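Local coordinates for protein hyaluronidase (Thermobaculum terrenum, PDB 5DIY) that probably removes O-linked N-acetylglucosamine from proteins, as a bacterial O-GlcNAc hydrolase of glycoside hydrolase family 84, at residues 9-12 with 17-20; 21-26 with 38-43. One frame throughout, in Å; residues are numbered along the deposited sequence.

Contact 1: residues 9-12 with 17-20. With NAG (2-acetamido-2-deoxy-beta-D-glucopyranose), chain E.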
loop_
_atom_site.group_PDB
_atom_site.type_symbol
_atom_site.label_atom_id
_atom_site.label_comp_id
_atom_site.label_asym_id
_atom_site.label_seq_id
_atom_site.Cartn_x
_atom_site.Cartn_y
_atom_site.Cartn_z
ATOM N N ILE C 9 -12.830 -5.719 0.364
ATOM C CA ILE C 9 -12.066 -4.518 0.094
ATOM C C ILE C 9 -12.623 -3.431 0.994
ATOM O O ILE C 9 -13.835 -3.237 1.050
ATOM C CB ILE C 9 -12.181 -4.085 -1.387
ATOM C CG1 ILE C 9 -11.455 -5.104 -2.276
ATOM C CG2 ILE C 9 -11.598 -2.686 -1.579
ATOM C CD1 ILE C 9 -11.664 -4.910 -3.761
ATOM N N ILE C 10 -11.735 -2.725 1.690
ATOM C CA ILE C 10 -12.117 -1.512 2.423
ATOM C C ILE C 10 -11.541 -0.307 1.685
ATOM O O ILE C 10 -10.326 -0.146 1.601
ATOM C CB ILE C 10 -11.692 -1.521 3.923
ATOM C CG1 ILE C 10 -12.013 -0.165 4.580
ATOM C CG2 ILE C 10 -10.210 -1.863 4.125
ATOM C CD1 ILE C 10 -12.123 -0.225 6.087
ATOM N N GLU C 11 -12.408 0.541 1.137
ATOM C CA GLU C 11 -11.953 1.823 0.610
ATOM C C GLU C 11 -11.774 2.741 1.816
ATOM O O GLU C 11 -12.666 3.510 2.145
ATOM C CB GLU C 11 -12.931 2.407 -0.417
ATOM C CG GLU C 11 -12.392 3.687 -1.053
ATOM C CD GLU C 11 -13.286 4.287 -2.124
ATOM O OE1 GLU C 11 -14.223 3.619 -2.616
ATOM O OE2 GLU C 11 -13.040 5.464 -2.480
ATOM N N GLY C 12 -10.618 2.620 2.471
ATOM C CA GLY C 12 -10.323 3.306 3.737
ATOM C C GLY C 12 -9.036 4.114 3.742
ATOM O O GLY C 12 -8.490 4.422 4.802
ATOM N N PRO C 17 -10.578 9.859 -3.372
ATOM C CA PRO C 17 -11.485 8.707 -3.367
ATOM C C PRO C 17 -11.727 8.130 -4.763
ATOM O O PRO C 17 -11.612 8.841 -5.764
ATOM C CB PRO C 17 -12.785 9.285 -2.790
ATOM C CG PRO C 17 -12.355 10.453 -1.976
ATOM C CD PRO C 17 -11.195 11.034 -2.722
ATOM N N TRP C 18 -12.035 6.842 -4.827
ATOM C CA TRP C 18 -12.398 6.218 -6.086
ATOM C C TRP C 18 -13.635 6.888 -6.695
ATOM O O TRP C 18 -14.550 7.292 -5.968
ATOM C CB TRP C 18 -12.680 4.733 -5.896
ATOM C CG TRP C 18 -11.474 3.881 -5.661
ATOM C CD1 TRP C 18 -10.151 4.235 -5.798
ATOM C CD2 TRP C 18 -11.477 2.506 -5.285
ATOM N NE1 TRP C 18 -9.343 3.167 -5.513
ATOM C CE2 TRP C 18 -10.127 2.091 -5.195
ATOM C CE3 TRP C 18 -12.488 1.585 -4.995
ATOM C CZ2 TRP C 18 -9.769 0.790 -4.848
ATOM C CZ3 TRP C 18 -12.129 0.292 -4.640
ATOM C CH2 TRP C 18 -10.778 -0.091 -4.566
ATOM N N GLU C 19 -13.644 6.994 -8.024
ATOM C CA GLU C 19 -14.795 7.501 -8.773
ATOM C C GLU C 19 -15.948 6.515 -8.667
ATOM O O GLU C 19 -15.736 5.308 -8.467
ATOM C CB GLU C 19 -14.462 7.672 -10.264
ATOM C CG GLU C 19 -13.369 8.675 -10.594
ATOM C CD GLU C 19 -13.766 10.122 -10.370
ATOM O OE1 GLU C 19 -14.965 10.420 -10.164
ATOM O OE2 GLU C 19 -12.859 10.977 -10.403
ATOM N N HIS C 20 -17.163 7.028 -8.831
ATOM C CA HIS C 20 -18.371 6.207 -8.779
ATOM C C HIS C 20 -18.306 5.025 -9.749
ATOM O O HIS C 20 -18.689 3.897 -9.398
ATOM C CB HIS C 20 -19.618 7.067 -9.056
ATOM C CG HIS C 20 -20.902 6.295 -9.010
ATOM N ND1 HIS C 20 -21.397 5.747 -7.846
ATOM C CD2 HIS C 20 -21.781 5.968 -9.986
ATOM C CE1 HIS C 20 -22.527 5.114 -8.109
ATOM N NE2 HIS C 20 -22.782 5.235 -9.398
HETATM C C1 NAG E . -3.869 4.336 8.864
HETATM C C2 NAG E . -5.371 4.442 8.533
HETATM C C3 NAG E . -5.712 4.173 7.065
HETATM C C4 NAG E . -4.514 4.467 6.177
HETATM C C5 NAG E . -3.387 3.523 6.562
HETATM C C6 NAG E . -2.112 3.740 5.731
HETATM C C7 NAG E . -6.066 2.293 9.543
HETATM C C8 NAG E . -7.017 1.661 10.521
HETATM N N2 NAG E . -6.175 3.617 9.427
HETATM O O3 NAG E . -6.828 4.988 6.690
HETATM O O4 NAG E . -4.845 4.233 4.808
HETATM O O5 NAG E . -3.082 3.552 7.960
HETATM O O6 NAG E . -1.673 5.100 5.765
HETATM O O7 NAG E . -5.252 1.628 8.915
#
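The carboxylate of Glu-11 reaches out from the end of a barrel strand and takes the backbone N-H of Trp-18 on OE2, while its OE1 is held by the hydroxyl of Tyr-38 and by Arg-23. The bond to Trp-18 is the one hydrogen bond between the two segments, 2.9 Å from Trp-18 N to Glu-11 OE2; the N-H comes in from above the carboxylate plane, 39° out of it, and the bond is somewhat bent. With CG anti to the backbone N (chi1 -175°) and the rest of the chain extended, Glu-11 bridges backbones whose nearest CA atoms, of Glu-11 and Pro-17, are 8.0 Å apart. Packing is tight where Glu-11 and Trp-18 slide past each other in opposite directions. The carboxylate rests obliquely against the indole, the planes 41° apart, with Glu-11 OE1 3.6 Å from Trp-18 CE3. Farther along, the six-membered ring of Trp-18 meets the branch methyl of Ile-9, Ile-9 CG2 lying 4.0 Å from Trp-18 CH2. The side of Pro-17 is looser: it is partly exposed, and its CB comes no nearer than 3.8 Å to Glu-11 OE2. An inverse gamma turn centred on Glu-11 closes the strand, and Gly-12 O accepts a hydrogen bond from NAG O3 at 2.6 Å. Trp-18 NE1 is held by Met-259 O, and Met-26 and Pro-262 place the indole between helices 20-32 and 262-277, while strand 6-11 runs between its barrel neighbours 37-40 and 251-256.

Contact 2: residues 21-26 with 38-43. With NAG (2-acetamido-2-deoxy-beta-D-glucopyranose), chain E.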
loop_
_atom_site.group_PDB
_atom_site.type_symbol
_atom_site.label_atom_id
_atom_site.label_comp_id
_atom_site.label_asym_id
_atom_site.label_seq_id
_atom_site.Cartn_x
_atom_site.Cartn_y
_atom_site.Cartn_z
ATOM N N GLN C 21 -17.812 5.284 -10.957
ATOM C CA GLN C 21 -17.692 4.248 -11.985
ATOM C C GLN C 21 -16.632 3.185 -11.652
ATOM O O GLN C 21 -16.800 2.008 -11.975
ATOM C CB GLN C 21 -17.377 4.887 -13.349
ATOM C CG GLN C 21 -17.502 3.935 -14.529
ATOM C CD GLN C 21 -18.881 3.304 -14.613
ATOM O OE1 GLN C 21 -19.902 3.999 -14.507
ATOM N NE2 GLN C 21 -18.921 1.978 -14.777
ATOM N N GLU C 22 -15.545 3.619 -11.022
ATOM C CA GLU C 22 -14.467 2.716 -10.588
ATOM C C GLU C 22 -14.956 1.755 -9.501
ATOM O O GLU C 22 -14.630 0.570 -9.521
ATOM C CB GLU C 22 -13.267 3.528 -10.095
ATOM C CG GLU C 22 -12.598 4.323 -11.206
ATOM C CD GLU C 22 -11.597 5.361 -10.727
ATOM O OE1 GLU C 22 -11.689 5.848 -9.586
ATOM O OE2 GLU C 22 -10.700 5.709 -11.517
ATOM N N ARG C 23 -15.763 2.267 -8.574
ATOM C CA ARG C 23 -16.406 1.428 -7.552
ATOM C C ARG C 23 -17.313 0.375 -8.170
ATOM O O ARG C 23 -17.230 -0.797 -7.806
ATOM C CB ARG C 23 -17.195 2.285 -6.567
ATOM C CG ARG C 23 -16.299 3.087 -5.649
ATOM C CD ARG C 23 -17.064 4.199 -4.970
ATOM N NE ARG C 23 -16.202 4.981 -4.098
ATOM C CZ ARG C 23 -16.466 6.208 -3.654
ATOM N NH1 ARG C 23 -17.586 6.847 -3.997
ATOM N NH2 ARG C 23 -15.594 6.816 -2.855
ATOM N N LEU C 24 -18.152 0.790 -9.118
ATOM C CA LEU C 24 -19.059 -0.134 -9.808
ATOM C C LEU C 24 -18.279 -1.215 -10.555
ATOM O O LEU C 24 -18.629 -2.390 -10.497
ATOM C CB LEU C 24 -19.974 0.619 -10.784
ATOM C CG LEU C 24 -20.999 1.572 -10.164
ATOM C CD1 LEU C 24 -21.509 2.550 -11.211
ATOM C CD2 LEU C 24 -22.148 0.809 -9.522
ATOM N N ASP C 25 -17.226 -0.791 -11.253
ATOM C CA ASP C 25 -16.297 -1.696 -11.936
ATOM C C ASP C 25 -15.565 -2.625 -10.948
ATOM O O ASP C 25 -15.452 -3.824 -11.188
ATOM C CB ASP C 25 -15.291 -0.868 -12.743
ATOM C CG ASP C 25 -14.316 -1.725 -13.519
ATOM O OD1 ASP C 25 -14.664 -2.168 -14.635
ATOM O OD2 ASP C 25 -13.196 -1.947 -13.009
ATOM N N MET C 26 -15.077 -2.074 -9.838
ATOM C CA MET C 26 -14.448 -2.891 -8.793
ATOM C C MET C 26 -15.393 -3.973 -8.261
ATOM O O MET C 26 -14.947 -5.085 -7.981
ATOM C CB MET C 26 -13.933 -2.022 -7.637
ATOM C CG MET C 26 -13.016 -2.748 -6.652
ATOM S SD MET C 26 -11.520 -3.456 -7.388
ATOM C CE MET C 26 -10.601 -1.980 -7.799
ATOM N N TYR C 38 -17.612 -5.135 0.904
ATOM C CA TYR C 38 -17.042 -3.821 0.644
ATOM C C TYR C 38 -17.391 -2.878 1.775
ATOM O O TYR C 38 -18.551 -2.815 2.176
ATOM C CB TYR C 38 -17.582 -3.259 -0.669
ATOM C CG TYR C 38 -17.261 -1.803 -0.905
ATOM C CD1 TYR C 38 -16.000 -1.411 -1.364
ATOM C CD2 TYR C 38 -18.223 -0.811 -0.693
ATOM C CE1 TYR C 38 -15.705 -0.077 -1.592
ATOM C CE2 TYR C 38 -17.929 0.528 -0.907
ATOM C CZ TYR C 38 -16.675 0.888 -1.365
ATOM O OH TYR C 38 -16.392 2.213 -1.589
ATOM N N ILE C 39 -16.396 -2.135 2.265
ATOM C CA ILE C 39 -16.625 -1.074 3.243
ATOM C C ILE C 39 -16.346 0.290 2.613
ATOM O O ILE C 39 -15.246 0.542 2.099
ATOM C CB ILE C 39 -15.767 -1.244 4.516
ATOM C CG1 ILE C 39 -16.210 -2.487 5.296
ATOM C CG2 ILE C 39 -15.892 -0.017 5.423
ATOM C CD1 ILE C 39 -15.188 -2.998 6.287
ATOM N N TYR C 40 -17.344 1.168 2.679
ATOM C CA TYR C 40 -17.186 2.557 2.269
ATOM C C TYR C 40 -16.605 3.356 3.428
ATOM O O TYR C 40 -17.278 3.543 4.443
ATOM C CB TYR C 40 -18.530 3.153 1.845
ATOM C CG TYR C 40 -18.412 4.575 1.398
ATOM C CD1 TYR C 40 -18.108 4.880 0.078
ATOM C CD2 TYR C 40 -18.572 5.630 2.299
ATOM C CE1 TYR C 40 -17.982 6.192 -0.342
ATOM C CE2 TYR C 40 -18.447 6.948 1.886
ATOM C CZ TYR C 40 -18.153 7.218 0.559
ATOM O OH TYR C 40 -18.021 8.516 0.128
ATOM N N ALA C 41 -15.358 3.818 3.283
ATOM C CA ALA C 41 -14.706 4.630 4.316
ATOM C C ALA C 41 -13.561 5.542 3.829
ATOM O O ALA C 41 -12.531 5.627 4.495
ATOM C CB ALA C 41 -14.193 3.708 5.420
ATOM N N PRO C 42 -13.728 6.234 2.679
ATOM C CA PRO C 42 -12.626 7.087 2.226
ATOM C C PRO C 42 -12.385 8.247 3.185
ATOM O O PRO C 42 -13.325 8.970 3.522
ATOM C CB PRO C 42 -13.095 7.586 0.854
ATOM C CG PRO C 42 -14.576 7.487 0.900
ATOM C CD PRO C 42 -14.875 6.289 1.753
ATOM N N LYS C 43 -11.135 8.396 3.627
ATOM C CA LYS C 43 -10.771 9.408 4.627
ATOM C C LYS C 43 -11.026 10.842 4.158
ATOM O O LYS C 43 -11.343 11.691 4.983
ATOM C CB LYS C 43 -9.299 9.268 5.056
ATOM C CG LYS C 43 -8.996 8.104 5.993
ATOM C CD LYS C 43 -9.414 8.392 7.434
ATOM C CE LYS C 43 -8.829 7.387 8.417
ATOM N NZ LYS C 43 -9.258 5.980 8.159
HETATM C C1 NAG E . -3.869 4.336 8.864
HETATM C C2 NAG E . -5.371 4.442 8.533
HETATM C C3 NAG E . -5.712 4.173 7.065
HETATM C C4 NAG E . -4.514 4.467 6.177
HETATM C C5 NAG E . -3.387 3.523 6.562
HETATM C C6 NAG E . -2.112 3.740 5.731
HETATM C C7 NAG E . -6.066 2.293 9.543
HETATM C C8 NAG E . -7.017 1.661 10.521
HETATM N N2 NAG E . -6.175 3.617 9.427
HETATM O O3 NAG E . -6.828 4.988 6.690
HETATM O O4 NAG E . -4.845 4.233 4.808
HETATM O O5 NAG E . -3.082 3.552 7.960
HETATM O O6 NAG E . -1.673 5.100 5.765
HETATM O O7 NAG E . -5.252 1.628 8.915
#
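Arg-23 sends its guanidinium from helix 20-32 against the outer side of strand 37-40 and the loop after it, where Tyr-38, Tyr-40 and Pro-42 receive it. Tyr-40 CE1 sits over one face of the guanidinium, 3.4 Å above its plane but offset toward the rim; the nearest pair is Arg-23 NH2 and Tyr-40 CE1 at 3.5 Å. The two planes stand 74° apart, and Arg-23 NH1 lies in the plane of the phenol at its edge, so this is no cation-pi stack. Pro-42 adds its ring at about a right angle, CG 3.9 Å from Arg-23 NH2. At the near end of the group, Tyr-38 OH comes to 3.7 Å from Arg-23 NE without a hydrogen bond between them. The reach comes from a chain extended from CG to NE, leaving the helix with CG anti to the carbonyl carbon (chi1 -71°). Helix and strand are the second and third elements of the first beta-alpha-beta unit of the TIM barrel, and within residues 21-26 it is Arg-23 that makes the contacts to the strand and its loop. Glu-11, on the unit's first strand, provides the second shell: its OE1 makes a salt bridge to Arg-23 NE and is hydrogen-bonded to Tyr-38 OH. Pro-42 also lies over Tyr-40, its CD 3.5 Å above the centre of the phenol ring, while Tyr-40 OH bonds to Asp-45 and Phe-64 meets the ring edge-to-face. Phe-27 meets Tyr-38 edge-to-face, and the ring of Phe-78 meets it at about 50°. One residue past Pro-42 the loop enters the sugar site, where Lys-43, bent at chi2 and chi4, gives a hydrogen bond of 3.0 Å from NZ to NAG O3 and also pairs with Asp-119.

How the contacts relate
Contacts 1 and 2 follow one another along the first beta-alpha-beta unit, their centres about 3 Å apart, and Glu-11 belongs in effect to both. Its OE1 lies 2.8 Å from Arg-23 NE, a salt bridge, and 2.8 Å from Tyr-38 OH, a probable hydrogen bond, so one buried carboxylate ties loop 17-20, helix 20-32 and strand 37-40 together; the arginine probably favours the ionised carboxylate of Glu-11. Trp-18 O packs 3.2 Å from Arg-23 CZ, and Pro-42 CD 3.6 Å from Glu-11 O. At the sugar the two contacts converge: NAG O3 donates to the Gly-12 carbonyl and accepts from Lys-43, while Asp-119 and Asp-228 bind the same sugar.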